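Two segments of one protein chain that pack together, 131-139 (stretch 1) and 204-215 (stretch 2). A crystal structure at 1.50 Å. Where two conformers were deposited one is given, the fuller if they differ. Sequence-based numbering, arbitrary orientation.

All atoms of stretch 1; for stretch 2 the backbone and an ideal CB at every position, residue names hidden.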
ATOM      1  N   HIS A 131      -9.046 -19.391  -8.070  1.00 13.28           N
ATOM      2  CA  HIS A 131     -10.081 -18.371  -8.029  1.00 11.42           C
ATOM      3  C   HIS A 131      -9.545 -17.061  -8.601  1.00 12.32           C
ATOM      4  O   HIS A 131      -8.549 -16.532  -8.093  1.00 13.49           O
ATOM      5  CB  HIS A 131     -10.587 -18.119  -6.589  1.00 12.39           C
ATOM      6  CG  HIS A 131     -11.142 -19.342  -5.929  1.00 18.06           C
ATOM      7  ND1 HIS A 131     -11.362 -19.424  -4.569  1.00 19.09           N
ATOM      8  CD2 HIS A 131     -11.478 -20.555  -6.440  1.00 23.84           C
ATOM      9  CE1 HIS A 131     -11.852 -20.620  -4.276  1.00 18.72           C
ATOM     10  NE2 HIS A 131     -11.923 -21.332  -5.392  1.00 18.59           N
ATOM     11  N   ILE A 132     -10.199 -16.555  -9.641  1.00 11.64           N
ATOM     12  CA  ILE A 132      -9.751 -15.301 -10.305  1.00  9.61           C
ATOM     13  C   ILE A 132     -10.063 -14.151  -9.349  1.00 10.78           C
ATOM     14  O   ILE A 132     -11.219 -13.929  -8.963  1.00 10.92           O
ATOM     15  CB  ILE A 132     -10.457 -15.093 -11.642  1.00 11.26           C
ATOM     16  CG1 ILE A 132     -10.257 -16.278 -12.585  1.00 19.32           C
ATOM     17  CG2 ILE A 132      -9.973 -13.807 -12.328  1.00 14.03           C
ATOM     18  CD1 ILE A 132      -8.881 -16.633 -12.792  1.00 23.78           C
ATOM     19  N   SER A 133      -9.020 -13.456  -8.936  1.00  9.86           N
ATOM     20  CA  SER A 133      -9.123 -12.502  -7.859  1.00  9.91           C
ATOM     21  C   SER A 133      -8.624 -11.140  -8.330  1.00  9.14           C
ATOM     22  O   SER A 133      -7.658 -11.055  -9.093  1.00 10.27           O
ATOM     23  CB  SER A 133      -8.275 -12.972  -6.674  1.00 11.03           C
ATOM     24  OG  SER A 133      -8.651 -14.337  -6.331  1.00 11.64           O
ATOM     25  N   LEU A 134      -9.258 -10.079  -7.812  1.00  9.43           N
ATOM     26  CA  LEU A 134      -8.777  -8.725  -8.017  1.00  9.45           C
ATOM     27  C   LEU A 134      -8.129  -8.292  -6.716  1.00 10.31           C
ATOM     28  O   LEU A 134      -8.792  -8.246  -5.647  1.00  9.97           O
ATOM     29  CB  LEU A 134      -9.920  -7.786  -8.409  1.00  8.60           C
ATOM     30  CG  LEU A 134      -9.569  -6.302  -8.497  1.00 11.27           C
ATOM     31  CD1 LEU A 134      -8.526  -6.011  -9.601  1.00 11.88           C
ATOM     32  CD2 LEU A 134     -10.860  -5.433  -8.686  1.00 11.10           C
ATOM     33  N   ALA A 135      -6.837  -7.961  -6.770  1.00  8.23           N
ATOM     34  CA  ALA A 135      -6.144  -7.389  -5.632  1.00  8.39           C
ATOM     35  C   ALA A 135      -5.922  -5.914  -5.845  1.00 10.11           C
ATOM     36  O   ALA A 135      -5.625  -5.495  -6.962  1.00 10.06           O
ATOM     37  CB  ALA A 135      -4.770  -8.112  -5.406  1.00  9.96           C
HETATM   38  N   MSE A 136      -6.057  -5.142  -4.757  1.00  8.94           N
HETATM   39  CA  MSE A 136      -5.865  -3.697  -4.813  1.00 10.48           C
HETATM   40  C   MSE A 136      -5.008  -3.189  -3.652  1.00 11.01           C
HETATM   41  O   MSE A 136      -5.222  -3.566  -2.492  1.00 10.21           O
HETATM   42  CB  MSE A 136      -7.207  -2.969  -4.891  1.00 14.36           C
HETATM   43  CG  MSE A 136      -8.074  -3.127  -3.761  1.00 14.38           C
HETATM   44 SE   MSE A 136      -9.761  -2.050  -4.060  0.75 13.75          SE
HETATM   45  CE  MSE A 136      -9.225  -0.328  -4.036  1.00 15.24           C
ATOM     46  N   ASP A 137      -3.993  -2.394  -3.978  1.00 10.59           N
ATOM     47  CA  ASP A 137      -3.083  -1.808  -3.007  1.00  9.95           C
ATOM     48  C   ASP A 137      -3.252  -0.304  -3.052  1.00 11.05           C
ATOM     49  O   ASP A 137      -2.962   0.306  -4.068  1.00 10.87           O
ATOM     50  CB  ASP A 137      -1.641  -2.199  -3.290  1.00 10.61           C
ATOM     51  CG  ASP A 137      -0.689  -1.668  -2.225  1.00 14.31           C
ATOM     52  OD1 ASP A 137      -0.612  -0.429  -2.037  1.00 16.16           O
ATOM     53  OD2 ASP A 137      -0.046  -2.506  -1.548  1.00 13.92           O
ATOM     54  N   ILE A 138      -3.808   0.274  -1.994  1.00 10.38           N
ATOM     55  CA  ILE A 138      -3.993   1.727  -1.897  1.00 11.22           C
ATOM     56  C   ILE A 138      -2.892   2.352  -1.076  1.00 12.12           C
ATOM     57  O   ILE A 138      -2.678   1.976   0.100  1.00 14.36           O
ATOM     58  CB  ILE A 138      -5.315   2.090  -1.223  1.00 13.96           C
ATOM     59  CG1 ILE A 138      -6.480   1.532  -2.032  1.00 13.73           C
ATOM     60  CG2 ILE A 138      -5.424   3.613  -1.128  1.00 16.38           C
ATOM     61  CD1 ILE A 138      -7.832   1.728  -1.310  1.00 17.50           C
ATOM     62  N   GLY A 139      -2.147   3.237  -1.700  1.00 11.80           N
ATOM     63  CA  GLY A 139      -1.098   3.970  -1.018  1.00 12.75           C
ATOM     64  C   GLY A 139      -1.380   5.461  -1.059  1.00 12.24           C
ATOM     65  O   GLY A 139      -2.430   5.876  -1.535  1.00 12.46           O
ATOM     66  N   UNK A 204     -13.139 -11.453 -12.374  1.00 12.65           N
ATOM     67  CA  UNK A 204     -12.769 -11.891 -11.051  1.00 12.13           C
ATOM     68  C   UNK A 204     -14.006 -12.057 -10.140  1.00 14.15           C
ATOM     69  O   UNK A 204     -14.987 -11.327 -10.253  1.00 15.84           O
ATOM     70  CB  UNK A 204     -11.782 -10.896 -10.438  1.00 12.13           C
ATOM     71  N   UNK A 205     -13.913 -13.007  -9.211  1.00 12.00           N
ATOM     72  CA  UNK A 205     -14.986 -13.350  -8.313  1.00 12.51           C
ATOM     73  C   UNK A 205     -14.654 -13.036  -6.863  1.00 10.89           C
ATOM     74  O   UNK A 205     -15.498 -13.244  -5.964  1.00 12.56           O
ATOM     75  CB  UNK A 205     -15.330 -14.834  -8.461  1.00 12.51           C
ATOM     76  N   UNK A 206     -13.446 -12.523  -6.604  1.00 10.86           N
ATOM     77  CA  UNK A 206     -13.062 -12.149  -5.245  1.00 10.21           C
ATOM     78  C   UNK A 206     -12.239 -10.859  -5.268  1.00 11.10           C
ATOM     79  O   UNK A 206     -11.596 -10.510  -6.270  1.00 11.40           O
ATOM     80  CB  UNK A 206     -12.272 -13.277  -4.578  1.00 10.21           C
ATOM     81  N   UNK A 207     -12.306 -10.139  -4.152  1.00  8.96           N
ATOM     82  CA  UNK A 207     -11.579  -8.888  -3.944  1.00 10.38           C
ATOM     83  C   UNK A 207     -10.637  -9.026  -2.759  1.00  8.82           C
ATOM     84  O   UNK A 207     -11.026  -9.437  -1.647  1.00  9.45           O
ATOM     85  CB  UNK A 207     -12.548  -7.725  -3.723  1.00 10.38           C
ATOM     86  N   UNK A 208      -9.374  -8.692  -2.972  1.00  8.18           N
ATOM     87  CA  UNK A 208      -8.330  -8.700  -1.945  1.00  7.70           C
ATOM     88  C   UNK A 208      -7.756  -7.293  -1.823  1.00  8.87           C
ATOM     89  O   UNK A 208      -7.536  -6.630  -2.855  1.00 10.28           O
ATOM     90  CB  UNK A 208      -7.231  -9.711  -2.278  1.00  7.70           C
ATOM     91  N   UNK A 209      -7.552  -6.812  -0.595  1.00  8.87           N
ATOM     92  CA  UNK A 209      -6.934  -5.508  -0.368  1.00  9.58           C
ATOM     93  C   UNK A 209      -5.674  -5.653   0.438  1.00 10.07           C
ATOM     94  O   UNK A 209      -5.589  -6.524   1.316  1.00 10.50           O
ATOM     95  CB  UNK A 209      -7.903  -4.559   0.340  1.00  9.58           C
ATOM     96  N   UNK A 210      -4.674  -4.824   0.165  1.00  9.98           N
ATOM     97  CA  UNK A 210      -3.488  -4.777   1.005  1.00  9.07           C
ATOM     98  C   UNK A 210      -3.027  -3.322   1.228  1.00 11.51           C
ATOM     99  O   UNK A 210      -3.472  -2.388   0.540  1.00 13.03           O
ATOM    100  CB  UNK A 210      -2.365  -5.603   0.373  1.00  9.07           C
ATOM    101  N   UNK A 211      -2.095  -3.232   2.174  1.00 13.07           N
ATOM    102  CA  UNK A 211      -1.429  -2.027   2.640  1.00 14.46           C
ATOM    103  C   UNK A 211      -2.237  -1.295   3.684  1.00 13.41           C
ATOM    104  O   UNK A 211      -3.221  -1.858   4.207  1.00 13.77           O
ATOM    105  CB  UNK A 211      -1.142  -1.093   1.463  1.00 14.46           C
ATOM    106  N   UNK A 212      -1.849  -0.074   4.044  1.00 14.47           N
ATOM    107  CA  UNK A 212      -2.235   0.490   5.325  1.00 14.58           C
ATOM    108  C   UNK A 212      -3.717   0.697   5.526  1.00 11.66           C
ATOM    109  O   UNK A 212      -4.228   0.460   6.633  1.00 13.44           O
ATOM    110  CB  UNK A 212      -1.526   1.833   5.514  1.00 14.58           C
ATOM    111  N   UNK A 213      -4.412   1.184   4.515  1.00 12.95           N
ATOM    112  CA  UNK A 213      -5.851   1.409   4.629  1.00 12.43           C
ATOM    113  C   UNK A 213      -6.561   0.102   4.972  1.00 10.50           C
ATOM    114  O   UNK A 213      -7.363   0.023   5.900  1.00 12.41           O
ATOM    115  CB  UNK A 213      -6.411   1.997   3.332  1.00 12.43           C
ATOM    116  N   UNK A 214      -6.262  -0.947   4.223  1.00 11.71           N
ATOM    117  CA  UNK A 214      -6.896  -2.225   4.484  1.00 10.40           C
ATOM    118  C   UNK A 214      -6.496  -2.822   5.839  1.00  9.67           C
ATOM    119  O   UNK A 214      -7.334  -3.401   6.518  1.00 10.05           O
ATOM    120  CB  UNK A 214      -6.548  -3.206   3.363  1.00 10.40           C
ATOM    121  N   UNK A 215      -5.249  -2.649   6.258  1.00 10.71           N
ATOM    122  CA  UNK A 215      -4.813  -3.125   7.575  1.00 11.07           C
ATOM    123  C   UNK A 215      -5.610  -2.418   8.652  1.00  9.46           C
ATOM    124  O   UNK A 215      -6.082  -3.043   9.606  1.00 11.63           O
ATOM    125  CB  UNK A 215      -3.314  -2.896   7.779  1.00 11.07           C
TER

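Position 204 has phi/psi of -60/149, and its ideal CB lies 3.4 Å from Ile132 O. A compact apolar residue suits this spot, and the phi admits proline. It is Pro204, whose CB sits 4.1 Å from both Ile132 CG2 and Leu134 CB.

At 205 the CB points sideways and the backbone N is 2.9 Å from Ile132 O, a hydrogen bond at 163°. Many residues would do. Thr205 is deposited; a water bridges its OG1 (2.8 Å) and Ile132 N (3.0 Å).

From 206 the backbone runs parallel to strand 133-138, with the axes 22° apart. The O of 206 accepts from Leu134 N at 2.8 Å and 179°, while its ideal CB is 4.2 Å from Ser133 OG, so polar or medium apolar chains both fit. Gln206 occupies it, its NE2 bonded elsewhere in the structure.

The CB of 207 lies on the sheet face of Leu134 and Met136, favouring a branched aliphatic. Leu207 (chi1 t, chi2 p) brings CD1 to 3.9 Å from Leu134 CD2 and 4.1 Å from Met136 SE.

Position 208 takes the other face, beside Ala135, whose small side chain leaves room for a beta-branched or larger apolar residue. Ile208 fills it: its CB is 4.2 Å from Ala135 CB, and its CD1 4.0 Å from Ser133 CB. Its N donates to Leu134 O and its O accepts from Met136 N, both at 2.8 Å.

At 209 the angles (-120/145) are ordinary for a strand, so they do not demand glycine. Gly209 is found, its CA 3.3 Å from Met136 O in a CA-H...O contact.

The CB of 210 is 4.3 Å from Asp137 OD2, suiting a small polar residue. Cys210 places SG 3.4 Å from that OD2, and its N donates to Met136 O at 3.0 Å.

Position 211 has positive phi (84°), which favours glycine, yet its CB points toward stretch 1, 3.5 Å from Asp137 OD2, inviting a short donor. Ser211 OG donates to Asp137 OD2 at 2.6 Å.

At 212 no stretch 1 atom approaches the ideal CB, so choice is wide; Gly212 opens the helix.

The CB of 213 faces Ile138 CB at 4.7 Å, suiting a small or beta-branched residue. A water joins Thr213 OG1 (2.9 Å) to Ile138 O (2.6 Å).

Position 214 points toward stretch 1 from a distance, calling for a long apolar chain. Phe214 reaches Met136 CG with CZ at 3.7 Å and Ile138 CD1 with CE2 at 4.0 Å.

Position 215 is out of reach; it is Asp215.

Stretch 2, residues 204-215: PTQLIGCSGTFD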
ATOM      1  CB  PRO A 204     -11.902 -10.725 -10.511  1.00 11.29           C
ATOM      2  CG  PRO A 204     -12.300  -9.521 -11.335  1.00 11.67           C
ATOM      3  CD  PRO A 204     -12.733 -10.065 -12.671  1.00 14.38           C
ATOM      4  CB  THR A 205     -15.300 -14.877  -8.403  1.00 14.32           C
ATOM      5  OG1 THR A 205     -14.110 -15.628  -8.133  1.00 15.58           O
ATOM      6  CG2 THR A 205     -15.837 -15.223  -9.780  1.00 19.63           C
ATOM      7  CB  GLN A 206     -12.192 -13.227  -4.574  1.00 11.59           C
ATOM      8  CG  GLN A 206     -12.798 -14.672  -4.499  1.00 18.17           C
ATOM      9  CD  GLN A 206     -14.144 -14.784  -3.723  1.00 20.14           C
ATOM     10  OE1 GLN A 206     -14.990 -15.631  -4.054  1.00 30.09           O
ATOM     11  NE2 GLN A 206     -14.362 -13.920  -2.784  1.00 24.13           N
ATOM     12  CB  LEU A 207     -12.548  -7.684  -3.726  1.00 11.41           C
ATOM     13  CG  LEU A 207     -11.916  -6.305  -3.571  1.00 12.12           C
ATOM     14  CD1 LEU A 207     -11.072  -5.882  -4.792  1.00 12.85           C
ATOM     15  CD2 LEU A 207     -13.009  -5.238  -3.292  1.00 16.94           C
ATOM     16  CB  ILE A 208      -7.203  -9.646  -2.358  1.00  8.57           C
ATOM     17  CG1 ILE A 208      -7.731 -11.090  -2.461  1.00 11.45           C
ATOM     18  CG2 ILE A 208      -6.011  -9.569  -1.391  1.00 11.18           C
ATOM     19  CD1 ILE A 208      -6.748 -12.086  -3.115  1.00 10.51           C
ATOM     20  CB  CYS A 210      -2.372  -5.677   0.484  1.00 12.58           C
ATOM     21  SG  CYS A 210      -1.855  -5.307  -1.190  1.00 14.77           S
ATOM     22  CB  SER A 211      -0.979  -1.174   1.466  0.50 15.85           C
ATOM     23  OG  SER A 211       0.221  -1.715   0.962  0.50 15.77           O
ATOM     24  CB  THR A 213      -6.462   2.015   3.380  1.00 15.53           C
ATOM     25  OG1 THR A 213      -5.917   3.331   3.199  1.00 17.26           O
ATOM     26  CG2 THR A 213      -7.974   2.132   3.483  1.00 15.56           C
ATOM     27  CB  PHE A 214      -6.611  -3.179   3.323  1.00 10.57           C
ATOM     28  CG  PHE A 214      -7.445  -2.918   2.095  1.00  9.96           C
ATOM     29  CD1 PHE A 214      -8.766  -3.335   2.036  1.00  9.25           C
ATOM     30  CD2 PHE A 214      -6.895  -2.292   0.965  1.00 10.92           C
ATOM     31  CE1 PHE A 214      -9.526  -3.101   0.921  1.00 13.74           C
ATOM     32  CE2 PHE A 214      -7.642  -2.077  -0.169  1.00 11.38           C
ATOM     33  CZ  PHE A 214      -8.959  -2.476  -0.212  1.00 11.70           C
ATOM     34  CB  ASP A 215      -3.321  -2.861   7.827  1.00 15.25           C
ATOM     35  CG  ASP A 215      -2.401  -3.660   6.940  1.00 17.92           C
ATOM     36  OD1 ASP A 215      -2.816  -4.666   6.362  1.00 15.11           O
ATOM     37  OD2 ASP A 215      -1.188  -3.272   6.852  1.00 20.57           O
TER
HETATM   38  O   HOH W   1     -13.027 -17.324 -10.063  1.00 20.34           O
HETATM   39  O   HOH W   2      -4.198  -0.004   1.458  1.00 17.88           O
HETATM   40  O   HOH W   3      -3.163   3.005   2.483  1.00 18.11           O
HETATM   41  O   HOH W   4       0.045   2.189   2.278  1.00 31.59           O
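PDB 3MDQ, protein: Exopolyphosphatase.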